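Local coordinates for protein 3-hydroxyacyl-CoA dehydrogenase (Brucella suis, PDB 4O5O) that probably catalyses the NAD+-dependent oxidation of 3-hydroxyacyl-CoA to 3-ketoacyl-CoA as a member of the short-chain dehydrogenase family, at residues 10-14 against 36-40; 58-62 against 83-87; 95-99 against 117-122; 74-78 against 129-133. All coordinates share one frame; numbering follows the deposited sequence. Where two conformers were deposited one is given.

Contact 1. Residues 10-14 against 36-40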
ATOM      1  N   GLN B  10     -11.709  18.318 -22.833  1.00 25.96           N
ATOM      2  CA  GLN B  10     -11.022  19.484 -23.363  1.00 35.98           C
ATOM      3  C   GLN B  10     -11.289  20.596 -22.364  1.00 41.58           C
ATOM      4  O   GLN B  10     -12.454  20.962 -22.134  1.00 38.56           O
ATOM      5  CB  GLN B  10     -11.578  19.852 -24.740  1.00 41.78           C
ATOM      6  N   ILE B  11     -10.229  21.125 -21.758  1.00 36.22           N
ATOM      7  CA  ILE B  11     -10.416  22.057 -20.648  1.00 35.91           C
ATOM      8  C   ILE B  11     -10.781  23.486 -21.071  1.00 27.91           C
ATOM      9  O   ILE B  11     -11.234  24.253 -20.227  1.00 26.93           O
ATOM     10  CB  ILE B  11      -9.278  21.977 -19.591  1.00 43.54           C
ATOM     11  CG1 ILE B  11      -8.032  22.781 -19.947  1.00 48.26           C
ATOM     12  CG2 ILE B  11      -8.904  20.520 -19.329  1.00 51.17           C
ATOM     13  CD1 ILE B  11      -7.078  22.867 -18.770  1.00 47.82           C
ATOM     14  N   GLU B  12     -10.611  23.844 -22.349  1.00 25.28           N
ATOM     15  CA  GLU B  12     -10.994  25.184 -22.815  1.00 23.95           C
ATOM     16  C   GLU B  12     -12.474  25.427 -22.532  1.00 25.51           C
ATOM     17  O   GLU B  12     -13.328  24.597 -22.861  1.00 29.80           O
ATOM     18  CB  GLU B  12     -10.685  25.404 -24.316  1.00 26.54           C
ATOM     19  CG  GLU B  12     -10.960  26.833 -24.798  1.00 33.47           C
ATOM     20  CD  GLU B  12     -10.244  27.195 -26.097  1.00 45.66           C
ATOM     21  OE1 GLU B  12      -9.694  26.280 -26.755  1.00 48.58           O
ATOM     22  OE2 GLU B  12     -10.229  28.402 -26.469  1.00 58.43           O
ATOM     23  N   ASN B  13     -12.758  26.568 -21.907  1.00 24.29           N
ATOM     24  CA  ASN B  13     -14.126  26.987 -21.558  1.00 24.66           C
ATOM     25  C   ASN B  13     -14.844  26.128 -20.527  1.00 23.33           C
ATOM     26  O   ASN B  13     -16.037  26.314 -20.258  1.00 26.51           O
ATOM     27  CB  ASN B  13     -14.955  27.204 -22.825  1.00 33.11           C
ATOM     28  CG  ASN B  13     -14.469  28.410 -23.605  1.00 23.84           C
ATOM     29  OD1 ASN B  13     -14.110  29.428 -22.986  1.00 35.08           O
ATOM     30  ND2 ASN B  13     -14.443  28.321 -24.899  1.00 31.53           N
ATOM     31  N   ARG B  14     -14.106  25.228 -19.900  1.00 21.23           N
ATOM     32  CA  ARG B  14     -14.646  24.512 -18.762  1.00 17.36           C
ATOM     33  C   ARG B  14     -14.278  25.249 -17.501  1.00 14.86           C
ATOM     34  O   ARG B  14     -13.382  26.102 -17.502  1.00 16.13           O
ATOM     35  CB  ARG B  14     -14.166  23.079 -18.770  1.00 18.09           C
ATOM     36  CG  ARG B  14     -14.747  22.366 -19.981  1.00 20.82           C
ATOM     37  CD  ARG B  14     -14.749  20.878 -19.821  1.00 21.33           C
ATOM     38  NE  ARG B  14     -15.316  20.274 -21.021  1.00 21.22           N
ATOM     39  CZ  ARG B  14     -16.619  20.178 -21.290  1.00 27.53           C
ATOM     40  NH1 ARG B  14     -17.536  20.636 -20.445  1.00 28.01           N
ATOM     41  NH2 ARG B  14     -17.011  19.623 -22.430  1.00 28.97           N
ATOM     42  N   ALA B  36      -4.705  27.574 -19.951  1.00 17.31           N
ATOM     43  CA  ALA B  36      -5.261  26.547 -20.856  1.00 16.26           C
ATOM     44  C   ALA B  36      -6.652  26.878 -21.415  1.00 17.04           C
ATOM     45  O   ALA B  36      -7.246  26.046 -22.101  1.00 20.53           O
ATOM     46  CB  ALA B  36      -5.311  25.197 -20.155  1.00 16.82           C
ATOM     47  N   GLY B  37      -7.167  28.071 -21.107  1.00 16.40           N
ATOM     48  CA  GLY B  37      -8.445  28.544 -21.641  1.00 14.45           C
ATOM     49  C   GLY B  37      -9.676  28.223 -20.818  1.00 16.51           C
ATOM     50  O   GLY B  37     -10.799  28.407 -21.272  1.00 20.43           O
ATOM     51  N   ALA B  38      -9.464  27.757 -19.594  1.00 15.32           N
ATOM     52  CA  ALA B  38     -10.545  27.449 -18.678  1.00 14.30           C
ATOM     53  C   ALA B  38     -10.967  28.701 -17.903  1.00 12.97           C
ATOM     54  O   ALA B  38     -10.257  29.713 -17.887  1.00 13.29           O
ATOM     55  CB  ALA B  38     -10.090  26.362 -17.712  1.00 17.78           C
ATOM     56  N   LYS B  39     -12.133  28.616 -17.275  1.00 13.70           N
ATOM     57  CA  LYS B  39     -12.593  29.622 -16.336  1.00 13.53           C
ATOM     58  C   LYS B  39     -12.264  29.072 -14.957  1.00 11.22           C
ATOM     59  O   LYS B  39     -12.290  27.857 -14.759  1.00 13.40           O
ATOM     60  CB  LYS B  39     -14.104  29.854 -16.421  1.00 15.66           C
ATOM     61  CG  LYS B  39     -14.647  30.131 -17.807  1.00 17.79           C
ATOM     62  CD  LYS B  39     -13.998  31.350 -18.422  1.00 20.48           C
ATOM     63  CE  LYS B  39     -14.809  31.784 -19.628  1.00 26.59           C
ATOM     64  NZ  LYS B  39     -14.050  32.724 -20.485  1.00 30.85           N
ATOM     65  N   VAL B  40     -11.966  29.962 -14.007  1.00  9.32           N
ATOM     66  CA  VAL B  40     -11.596  29.549 -12.648  0.50  8.30           C
ATOM     67  C   VAL B  40     -12.319  30.362 -11.587  1.00  8.47           C
ATOM     68  O   VAL B  40     -12.380  31.594 -11.662  1.00  9.98           O
ATOM     69  CB  VAL B  40     -10.095  29.704 -12.360  0.50  8.82           C
ATOM     70  CG1 VAL B  40      -9.784  29.234 -10.946  0.50  8.44           C
ATOM     71  CG2 VAL B  40      -9.264  28.936 -13.370  0.50  9.38           C
TER
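Gly37 O is held by the backbone N of Asn13 in a nearly straight hydrogen bond of 2.8 Å (173° at the hydrogen), the donor standing well above the carbonyl plane. Glu12 adds a long CA-H...O contact to the same oxygen, CA to O 3.6 Å. A second backbone bond follows one step along, from Lys39 N to Arg14 O at 2.8 Å, and Ala38 CB lies 3.3 Å from that same Arg14 O. Residues 11-14 form a type II turn closed by Arg14 N to Ile11 O, with Asn13 at the positive-phi corner. Gly37 likewise has positive phi, in the Schellman motif that ends helix 24-35. At the apolar end Ile11 places CG1 between its own backbone N and carbonyl carbon (chi1 83°), sending CD1 to 3.2 Å from Ala36 CB, a tight fit. The Arg14 side chain turns away to a salt bridge with Asp89. Lys39 also pairs through its backbone with Phe16, leading into the parallel pairing of strands 15-19 and 39-44 in the Rossmann-type sheet. Because both hydrogen bonds across the contact join backbone atoms, the register is set by the main chain, with Ile11 and Ala36 adding apolar packing.

Contact 2. Residues 58-62 against 83-87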
ATOM      1  N   GLY B  58      -7.152  37.796 -14.567  1.00 15.86           N
ATOM      2  CA  GLY B  58      -8.007  38.470 -15.558  1.00 16.81           C
ATOM      3  C   GLY B  58      -9.450  37.968 -15.590  1.00 14.36           C
ATOM      4  O   GLY B  58      -9.901  37.259 -14.679  1.00 16.79           O
ATOM      5  N   ALA B  59     -10.172  38.312 -16.661  1.00 16.51           N
ATOM      6  CA  ALA B  59     -11.618  38.111 -16.751  1.00 19.41           C
ATOM      7  C   ALA B  59     -12.111  36.667 -16.718  1.00 16.78           C
ATOM      8  O   ALA B  59     -13.318  36.426 -16.492  1.00 19.68           O
ATOM      9  CB  ALA B  59     -12.152  38.816 -17.988  1.00 20.95           C
ATOM     10  N   SER B  60     -11.210  35.709 -16.954  1.00 15.94           N
ATOM     11  CA  SER B  60     -11.548  34.288 -16.823  1.00 15.16           C
ATOM     12  C   SER B  60     -11.528  33.778 -15.364  1.00 13.39           C
ATOM     13  O   SER B  60     -11.846  32.613 -15.120  1.00 13.57           O
ATOM     14  CB  SER B  60     -10.637  33.429 -17.711  1.00 18.73           C
ATOM     15  OG  SER B  60     -10.921  33.680 -19.076  1.00 22.86           O
ATOM     16  N   ALA B  61     -11.198  34.651 -14.409  1.00 11.07           N
ATOM     17  CA  ALA B  61     -11.126  34.286 -13.004  1.00 11.89           C
ATOM     18  C   ALA B  61     -12.105  35.088 -12.142  1.00 11.40           C
ATOM     19  O   ALA B  61     -12.396  36.261 -12.413  1.00 14.44           O
ATOM     20  CB  ALA B  61      -9.708  34.453 -12.476  1.00 13.11           C
ATOM     21  N   ARG B  62     -12.608  34.438 -11.091  1.00 10.23           N
ATOM     22  CA  ARG B  62     -13.352  35.091 -10.018  1.00 11.49           C
ATOM     23  C   ARG B  62     -12.839  34.562  -8.691  1.00 10.06           C
ATOM     24  O   ARG B  62     -12.364  33.435  -8.620  1.00 13.00           O
ATOM     25  CB  ARG B  62     -14.854  34.776 -10.119  1.00 12.53           C
ATOM     26  CG  ARG B  62     -15.547  35.136 -11.420  1.00 14.56           C
ATOM     27  CD  ARG B  62     -15.778  36.634 -11.606  1.00 18.26           C
ATOM     28  NE  ARG B  62     -16.554  36.852 -12.828  1.00 20.04           N
ATOM     29  CZ  ARG B  62     -16.046  36.864 -14.061  1.00 17.21           C
ATOM     30  NH1 ARG B  62     -14.743  36.723 -14.268  1.00 20.44           N
ATOM     31  NH2 ARG B  62     -16.851  37.010 -15.103  1.00 26.42           N
ATOM     32  N   GLU B  83     -23.375  31.218 -11.059  1.00 14.48           N
ATOM     33  CA  GLU B  83     -23.713  32.602 -11.413  1.00 16.29           C
ATOM     34  C   GLU B  83     -22.736  33.200 -12.418  1.00 16.39           C
ATOM     35  O   GLU B  83     -23.144  33.808 -13.408  1.00 19.65           O
ATOM     36  CB  GLU B  83     -23.733  33.463 -10.157  1.00 19.18           C
ATOM     37  N   ALA B  84     -21.441  33.012 -12.187  1.00 16.38           N
ATOM     38  CA  ALA B  84     -20.450  33.644 -13.053  1.00 16.59           C
ATOM     39  C   ALA B  84     -20.299  32.934 -14.391  1.00 15.95           C
ATOM     40  O   ALA B  84     -20.206  33.582 -15.445  1.00 18.43           O
ATOM     41  CB  ALA B  84     -19.102  33.706 -12.348  1.00 17.76           C
ATOM     42  N   PHE B  85     -20.240  31.606 -14.343  1.00 14.20           N
ATOM     43  CA  PHE B  85     -19.831  30.831 -15.499  1.00 15.53           C
ATOM     44  C   PHE B  85     -20.799  29.746 -15.958  1.00 14.83           C
ATOM     45  O   PHE B  85     -20.537  29.110 -16.965  1.00 18.68           O
ATOM     46  CB  PHE B  85     -18.461  30.211 -15.235  1.00 13.67           C
ATOM     47  CG  PHE B  85     -17.363  31.228 -15.001  1.00 15.03           C
ATOM     48  CD1 PHE B  85     -17.078  32.220 -15.954  1.00 17.11           C
ATOM     49  CD2 PHE B  85     -16.597  31.178 -13.850  1.00 14.88           C
ATOM     50  CE1 PHE B  85     -16.055  33.139 -15.739  1.00 16.80           C
ATOM     51  CE2 PHE B  85     -15.575  32.078 -13.637  1.00 15.07           C
ATOM     52  CZ  PHE B  85     -15.308  33.068 -14.575  1.00 16.63           C
ATOM     53  N   GLY B  86     -21.881  29.525 -15.207  1.00 14.50           N
ATOM     54  CA  GLY B  86     -23.000  28.699 -15.653  1.00 15.71           C
ATOM     55  C   GLY B  86     -22.888  27.212 -15.341  1.00 15.11           C
ATOM     56  O   GLY B  86     -23.857  26.483 -15.518  1.00 17.85           O
ATOM     57  N   ARG B  87     -21.728  26.752 -14.858  1.00 14.61           N
ATOM     58  CA  ARG B  87     -21.471  25.313 -14.700  1.00 13.46           C
ATOM     59  C   ARG B  87     -20.188  25.151 -13.904  1.00 11.20           C
ATOM     60  O   ARG B  87     -19.431  26.102 -13.724  1.00 12.08           O
ATOM     61  CB  ARG B  87     -21.319  24.645 -16.085  1.00 13.85           C
ATOM     62  CG  ARG B  87     -20.143  25.207 -16.873  1.00 15.16           C
ATOM     63  CD  ARG B  87     -20.001  24.676 -18.274  1.00 15.85           C
ATOM     64  NE  ARG B  87     -19.741  23.247 -18.273  1.00 17.13           N
ATOM     65  CZ  ARG B  87     -20.587  22.311 -18.685  1.00 18.21           C
ATOM     66  NH1 ARG B  87     -21.790  22.638 -19.154  1.00 21.04           N
ATOM     67  NH2 ARG B  87     -20.225  21.025 -18.609  1.00 18.13           N
TER
HETATM   68  O   HOH W   1     -19.622  36.530 -15.031  1.00 34.95           O
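Arg62 and Phe85 form the close part of this surface contact. Phe85 CZ lies over one face of the guanidinium, offset toward its rim and 3.7 Å from Arg62 NH1, but the two planes are 56° apart, so this is an inclined approach and not a parallel stack. A bend at chi2 (-74°) folds the arginine back along its own strand. There NH1 donates to Ala59 O at 2.7 Å and to Ala61 O at 3.0 Å; both acceptors lie in the guanidinium plane, and together they hold its rotation. Ser60 O approaches Phe85 CZ obliquely at 3.5 Å, and the aliphatic part of the arginine rests on the helix, Arg62 CG to Ala84 CB 3.9 Å. These residues join the start of strand 61-65, outermost of the parallel sheet within the chain, to the last turn of helix 71-85, the helix of the beta-alpha-beta crossover to strand 90-93 in this Rossmann-type domain. Phe85 also leans on Lys39 and Val41 of the adjoining strand. The solvent side is looser: Arg62 NH2 and Ala84 O do not meet directly but share one water, which accepts from NH2 at 2.8 Å and donates to Ala84 O at 3.0 Å.

Contact 3. Residues 95-99 against 117-122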
ATOM      1  N   ALA B  95      -6.837  23.315  -0.474  1.00  8.28           N
ATOM      2  CA  ALA B  95      -6.804  23.908   0.864  1.00  8.67           C
ATOM      3  C   ALA B  95      -6.313  22.929   1.909  1.00  8.84           C
ATOM      4  O   ALA B  95      -6.829  21.835   2.032  1.00  9.90           O
ATOM      5  CB  ALA B  95      -8.183  24.407   1.287  1.00  9.87           C
ATOM      6  N   GLY B  96      -5.327  23.349   2.667  1.00  9.48           N
ATOM      7  CA  GLY B  96      -4.812  22.502   3.734  1.00  8.78           C
ATOM      8  C   GLY B  96      -3.883  23.248   4.637  1.00 10.56           C
ATOM      9  O   GLY B  96      -3.387  24.330   4.279  1.00 12.49           O
ATOM     10  N   VAL B  97      -3.722  22.697   5.832  1.00  8.61           N
ATOM     11  CA  VAL B  97      -2.765  23.157   6.807  1.00  9.04           C
ATOM     12  C   VAL B  97      -1.907  21.970   7.218  1.00  9.30           C
ATOM     13  O   VAL B  97      -2.382  20.854   7.287  1.00 11.03           O
ATOM     14  CB  VAL B  97      -3.447  23.802   8.061  1.00 10.37           C
ATOM     15  CG1 VAL B  97      -4.192  25.056   7.625  1.00 13.13           C
ATOM     16  CG2 VAL B  97      -4.421  22.850   8.768  1.00 11.40           C
ATOM     17  N   ALA B  98      -0.651  22.235   7.520  1.00 11.17           N
ATOM     18  CA  ALA B  98       0.328  21.165   7.788  1.00 12.59           C
ATOM     19  C   ALA B  98       1.142  21.419   9.063  1.00 11.58           C
ATOM     20  O   ALA B  98       2.371  21.490   9.047  1.00 14.62           O
ATOM     21  CB  ALA B  98       1.249  21.003   6.587  1.00 11.98           C
ATOM     22  N   PRO B  99       0.455  21.560  10.200  1.00 13.47           N
ATOM     23  CA  PRO B  99       1.212  21.790  11.415  1.00 14.96           C
ATOM     24  C   PRO B  99       1.959  20.531  11.854  1.00 10.97           C
ATOM     25  O   PRO B  99       1.678  19.415  11.368  1.00 14.09           O
ATOM     26  CB  PRO B  99       0.133  22.180  12.416  1.00 18.37           C
ATOM     27  CG  PRO B  99      -1.065  21.394  11.976  1.00 23.01           C
ATOM     28  CD  PRO B  99      -0.979  21.322  10.467  1.00 18.22           C
ATOM     29  N   ARG B 117      -8.832  20.851  14.378  1.00  6.34           N
ATOM     30  CA  ARG B 117      -8.748  21.875  13.337  1.00  7.33           C
ATOM     31  C   ARG B 117      -8.111  21.353  12.056  1.00  6.66           C
ATOM     32  O   ARG B 117      -8.573  21.644  10.961  1.00  6.55           O
ATOM     33  CB  ARG B 117      -7.991  23.110  13.846  1.00 10.20           C
ATOM     34  CG  ARG B 117      -7.868  24.234  12.824  1.00 12.37           C
ATOM     35  CD  ARG B 117      -7.198  25.494  13.384  1.00 16.79           C
ATOM     36  NE  ARG B 117      -7.008  26.533  12.360  1.00 19.21           N
ATOM     37  CZ  ARG B 117      -5.935  26.657  11.567  1.00 25.54           C
ATOM     38  NH1 ARG B 117      -4.896  25.810  11.641  1.00 26.59           N
ATOM     39  NH2 ARG B 117      -5.901  27.650  10.680  1.00 30.18           N
ATOM     40  N   THR B 118      -7.019  20.622  12.182  1.00  6.66           N
ATOM     41  CA  THR B 118      -6.352  20.066  11.013  1.00  6.26           C
ATOM     42  C   THR B 118      -7.268  19.116  10.255  1.00  5.56           C
ATOM     43  O   THR B 118      -7.358  19.153   9.019  1.00  5.80           O
ATOM     44  CB  THR B 118      -5.075  19.371  11.471  1.00  6.91           C
ATOM     45  OG1 THR B 118      -4.224  20.353  12.054  1.00  9.40           O
ATOM     46  CG2 THR B 118      -4.319  18.686  10.351  1.00  6.52           C
ATOM     47  N   ILE B 119      -7.959  18.251  10.990  1.00  6.01           N
ATOM     48  CA  ILE B 119      -8.965  17.352  10.407  0.50  6.73           C
ATOM     49  C   ILE B 119     -10.069  18.156   9.727  1.00  6.33           C
ATOM     50  O   ILE B 119     -10.521  17.838   8.620  1.00  6.66           O
ATOM     51  CB  ILE B 119      -9.611  16.451  11.494  0.50  7.55           C
ATOM     52  CG1 ILE B 119      -8.591  15.477  12.075  0.50  7.14           C
ATOM     53  CG2 ILE B 119     -10.814  15.682  10.957  0.50  9.71           C
ATOM     54  CD1 ILE B 119      -7.913  14.639  11.012  0.50 10.42           C
ATOM     55  N   SER B 120     -10.531  19.191  10.409  1.00  6.46           N
ATOM     56  CA  SER B 120     -11.619  20.013   9.886  1.00  6.70           C
ATOM     57  C   SER B 120     -11.271  20.660   8.541  1.00  5.89           C
ATOM     58  O   SER B 120     -12.043  20.543   7.567  1.00  7.31           O
ATOM     59  CB  SER B 120     -12.020  21.102  10.907  1.00  7.37           C
ATOM     60  OG  SER B 120     -12.996  21.959  10.356  1.00 11.57           O
ATOM     61  N   ILE B 121     -10.127  21.323   8.467  1.00  6.15           N
ATOM     62  CA  ILE B 121      -9.765  21.998   7.239  1.00  6.68           C
ATOM     63  C   ILE B 121      -9.429  20.996   6.130  1.00  5.64           C
ATOM     64  O   ILE B 121      -9.912  21.084   5.008  1.00  6.94           O
ATOM     65  CB  ILE B 121      -8.580  22.952   7.465  1.00  7.31           C
ATOM     66  CG1 ILE B 121      -8.970  24.101   8.417  1.00  8.55           C
ATOM     67  CG2 ILE B 121      -8.091  23.504   6.125  1.00  8.59           C
ATOM     68  CD1 ILE B 121      -7.801  24.847   9.010  1.00 11.70           C
ATOM     69  N   ASN B 122      -8.583  20.025   6.455  1.00  5.73           N
ATOM     70  CA  ASN B 122      -7.967  19.199   5.423  1.00  5.11           C
ATOM     71  C   ASN B 122      -8.892  18.090   4.910  1.00  6.09           C
ATOM     72  O   ASN B 122      -8.874  17.771   3.707  1.00  7.52           O
ATOM     73  CB  ASN B 122      -6.730  18.517   5.972  1.00  5.90           C
ATOM     74  CG  ASN B 122      -5.591  19.459   6.225  1.00  6.98           C
ATOM     75  OD1 ASN B 122      -5.710  20.657   6.004  1.00  8.31           O
ATOM     76  ND2 ASN B 122      -4.460  18.922   6.654  1.00  5.67           N
TER
HETATM   77  O   HOH W   2      -9.449  20.870   2.251  1.00  7.09           O
HETATM   78  O   HOH W   3      -6.587  18.724   2.353  1.00 12.75           O
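Arg117 touches Val97 with the end of an extended chain: its CG is anti to the backbone N (chi1 -180°), and NH1 comes to 4.1 Å from Val97 CG1. Ile121 CD1 sits 3.6 Å above the guanidinium plane, over its centre. One residue on, Thr118 OG1 and the ring carbon CG of Pro99 reach toward each other, 3.3 Å apart, while the threonine hydroxyl is hydrogen-bonded to Thr114 O of the preceding turn. Ile121 then crosses Val97 at about a right angle; its CD1 is 3.9 Å from Val97 CG1 and equally close to CG2. The loop 95-99 begins with Ala95-Gly96, the alanine two residues after Asn93, consistent with the Asn-x-Ala-Gly motif of classical short-chain dehydrogenases, in which the central helix also widens at a characteristic asparagine, as this one does in a pi-type turn at 120-122. Asn122, probably the counterpart of that asparagine, pairs with both backbone polar groups of Val97. Its OD1 accepts from Val97 N at 2.9 Å on an in-plane lone pair (160° at the hydrogen), and its ND2 donates to Val97 O at 2.9 Å, in the amide plane (168°). ND2 has a further partner in Ser172 OG, and Tyr169 packs against the side chain. Beyond the amide, two waters lie between Ala95 O and the helix carbonyls, one near Ile121 O, the other near Asn122 O.

Contact 4. Residues 74-78 against 129-133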
ATOM      1  N   GLY B  74     -19.659  26.621   1.464  1.00  9.12           N
ATOM      2  CA  GLY B  74     -19.506  25.713   0.348  1.00  8.42           C
ATOM      3  C   GLY B  74     -20.631  25.900  -0.658  1.00  8.62           C
ATOM      4  O   GLY B  74     -20.383  25.993  -1.868  1.00 10.24           O
ATOM      5  N   LYS B  75     -21.867  25.997  -0.160  1.00  8.18           N
ATOM      6  CA  LYS B  75     -23.016  26.203  -1.053  1.00  9.53           C
ATOM      7  C   LYS B  75     -22.916  27.545  -1.759  1.00 10.13           C
ATOM      8  O   LYS B  75     -23.262  27.664  -2.946  1.00 11.53           O
ATOM      9  CB  LYS B  75     -24.331  26.070  -0.296  1.00 10.12           C
ATOM     10  CG  LYS B  75     -24.561  24.630   0.154  1.00 10.83           C
ATOM     11  CD  LYS B  75     -25.705  24.441   1.147  1.00 15.56           C
ATOM     12  CE  LYS B  75     -25.827  22.970   1.520  1.00 17.56           C
ATOM     13  NZ  LYS B  75     -26.602  22.685   2.769  1.00 19.22           N
ATOM     14  N   ALA B  76     -22.461  28.568  -1.035  1.00 10.17           N
ATOM     15  CA  ALA B  76     -22.318  29.904  -1.651  1.00 11.34           C
ATOM     16  C   ALA B  76     -21.289  29.903  -2.777  1.00 11.37           C
ATOM     17  O   ALA B  76     -21.445  30.608  -3.781  1.00 14.67           O
ATOM     18  CB  ALA B  76     -21.971  30.966  -0.625  1.00 12.22           C
ATOM     19  N   ALA B  77     -20.251  29.083  -2.610  1.00 10.82           N
ATOM     20  CA  ALA B  77     -19.172  28.973  -3.592  1.00 11.41           C
ATOM     21  C   ALA B  77     -19.672  28.311  -4.879  1.00 10.31           C
ATOM     22  O   ALA B  77     -19.419  28.789  -6.004  1.00 11.31           O
ATOM     23  CB  ALA B  77     -18.006  28.190  -3.006  1.00 10.67           C
ATOM     24  N   ILE B  78     -20.431  27.235  -4.720  1.00 10.37           N
ATOM     25  CA  ILE B  78     -21.032  26.576  -5.878  1.00 11.68           C
ATOM     26  C   ILE B  78     -21.934  27.564  -6.612  1.00 11.82           C
ATOM     27  O   ILE B  78     -21.870  27.693  -7.832  1.00 11.96           O
ATOM     28  CB  ILE B  78     -21.909  25.389  -5.462  1.00 13.52           C
ATOM     29  CG1 ILE B  78     -21.107  24.314  -4.733  1.00 14.65           C
ATOM     30  CG2 ILE B  78     -22.670  24.839  -6.662  1.00 14.39           C
ATOM     31  CD1 ILE B  78     -19.932  23.748  -5.483  1.00 15.01           C
ATOM     32  N   MET B 129     -16.546  20.257   0.061  1.00  6.56           N
ATOM     33  CA  MET B 129     -16.530  20.786  -1.294  1.00  6.33           C
ATOM     34  C   MET B 129     -16.805  19.688  -2.329  1.00  5.61           C
ATOM     35  O   MET B 129     -17.459  19.951  -3.335  1.00  6.73           O
ATOM     36  CB  MET B 129     -15.197  21.502  -1.573  1.00  7.97           C
ATOM     37  CG  MET B 129     -15.000  22.755  -0.716  1.00  8.10           C
ATOM     38  SD  MET B 129     -16.349  23.926  -0.733  1.00 11.16           S
ATOM     39  CE  MET B 129     -16.625  24.145  -2.491  1.00 14.35           C
ATOM     40  N   LEU B 130     -16.313  18.458  -2.109  1.00  5.82           N
ATOM     41  CA  LEU B 130     -16.563  17.419  -3.094  1.00  6.72           C
ATOM     42  C   LEU B 130     -18.039  17.033  -3.191  1.00  5.91           C
ATOM     43  O   LEU B 130     -18.547  16.847  -4.291  1.00  6.57           O
ATOM     44  CB  LEU B 130     -15.652  16.220  -2.874  1.00  9.58           C
ATOM     45  CG  LEU B 130     -15.985  15.078  -1.965  1.00 12.73           C
ATOM     46  CD1 LEU B 130     -17.046  14.141  -2.550  1.00  8.24           C
ATOM     47  CD2 LEU B 130     -14.696  14.318  -1.739  1.00 13.30           C
ATOM     48  N   ARG B 131     -18.750  16.999  -2.066  1.00  6.25           N
ATOM     49  CA  ARG B 131     -20.158  16.592  -2.101  1.00  7.07           C
ATOM     50  C   ARG B 131     -20.980  17.637  -2.867  1.00  5.66           C
ATOM     51  O   ARG B 131     -21.868  17.306  -3.677  1.00  6.55           O
ATOM     52  CB  ARG B 131     -20.696  16.316  -0.693  1.00  6.59           C
ATOM     53  CG  ARG B 131     -21.007  17.549   0.134  1.00  7.43           C
ATOM     54  CD  ARG B 131     -21.252  17.304   1.616  1.00  8.30           C
ATOM     55  NE  ARG B 131     -21.476  18.625   2.205  1.00  7.92           N
ATOM     56  CZ  ARG B 131     -22.642  19.231   2.364  1.00  8.98           C
ATOM     57  NH1 ARG B 131     -23.782  18.569   2.221  1.00  9.29           N
ATOM     58  NH2 ARG B 131     -22.631  20.498   2.743  1.00  8.74           N
ATOM     59  N   LEU B 132     -20.668  18.905  -2.625  1.00  6.43           N
ATOM     60  CA  LEU B 132     -21.418  19.986  -3.259  1.00  6.96           C
ATOM     61  C   LEU B 132     -21.041  20.155  -4.752  1.00  6.99           C
ATOM     62  O   LEU B 132     -21.906  20.414  -5.614  1.00  8.28           O
ATOM     63  CB  LEU B 132     -21.203  21.303  -2.483  1.00  7.64           C
ATOM     64  CG  LEU B 132     -21.691  21.258  -1.040  1.00  8.65           C
ATOM     65  CD1 LEU B 132     -21.251  22.531  -0.334  1.00  9.24           C
ATOM     66  CD2 LEU B 132     -23.214  21.068  -0.959  1.00  9.16           C
ATOM     67  N   ALA B 133     -19.754  20.014  -5.074  1.00  6.94           N
ATOM     68  CA  ALA B 133     -19.358  20.070  -6.464  1.00  7.14           C
ATOM     69  C   ALA B 133     -19.932  18.900  -7.232  1.00  6.98           C
ATOM     70  O   ALA B 133     -20.362  19.070  -8.382  1.00  7.02           O
ATOM     71  CB  ALA B 133     -17.862  20.090  -6.620  1.00  7.92           C
TER
HETATM   72  O   HOH W   4     -26.373  19.888   1.934  1.00 23.73           O
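Met129 folds back at chi2 and again at chi3 (both -51°), a doubly bent chain that brings SD to 3.8 Å from Gly74 CA and turns CE toward Ala77 CB. Leu132 has CG anti to its own carbonyl carbon and extends straight at chi2, which carries CD1 over the backbone of the other helix, 3.4 Å from Gly74 C. That backbone is accessible here because Gly74 has no side chain between the helices. Further along, Ile78 crosses Leu132 at a slant, with its CG1 3.8 Å from Leu132 CB, and its CD1 reaches Ala133 N at the same distance. Lys75 runs past Leu132 at about a right angle, CG to CD1 3.9 Å, and so covers the leucine on its outer side. Leu132 CD2 in turn lies 3.7 Å above one face of the Arg131 guanidinium, offset toward the rim. The polar ends gather above this apolar layer: Lys75 NZ and Arg131 NH2 each form a salt bridge with Asp71, whose carboxylate probably offsets their like charges. One water accepts from Lys75 NZ and Arg131 NH1, and Asn128 OD1 takes a further bond from Arg131 NH2. Arg131 also reaches the subunit interface, donating from NH1 to His110 O of the second subunit. The segments of helices 71-85 and 112-137 cross at -41° with their axes 9.6 Å apart, and beneath them Met129, Ile78 and Ala77 pack onto strands 15-19, 39-44 and 90-93, tying the helix pair to the central parallel sheet.

In the fold
From the N terminus, contact 1 closes first, enclosing strand 15-19 and helix 24-35 and finishing as strand 39-44 begins. Contact 2 opens later but touches contact 1 through the sheet: Val40 N lies 2.9 Å from Ser60 O, a probable hydrogen bond between neighbouring strands. Before contact 2 closes at 83-87, contact 4 has opened at 74-78, so these two cross, and both draw on helix 71-85. Contact 3 opens and closes entirely between the two halves of contact 4, sharing helix 112-137 with it. Contacts 1 and 2 thus secure one edge region of the sheet, contact 4 joins two helices over it, and contact 3, about 29 Å from contact 1 between centres, fastens the loop after strand 90-93.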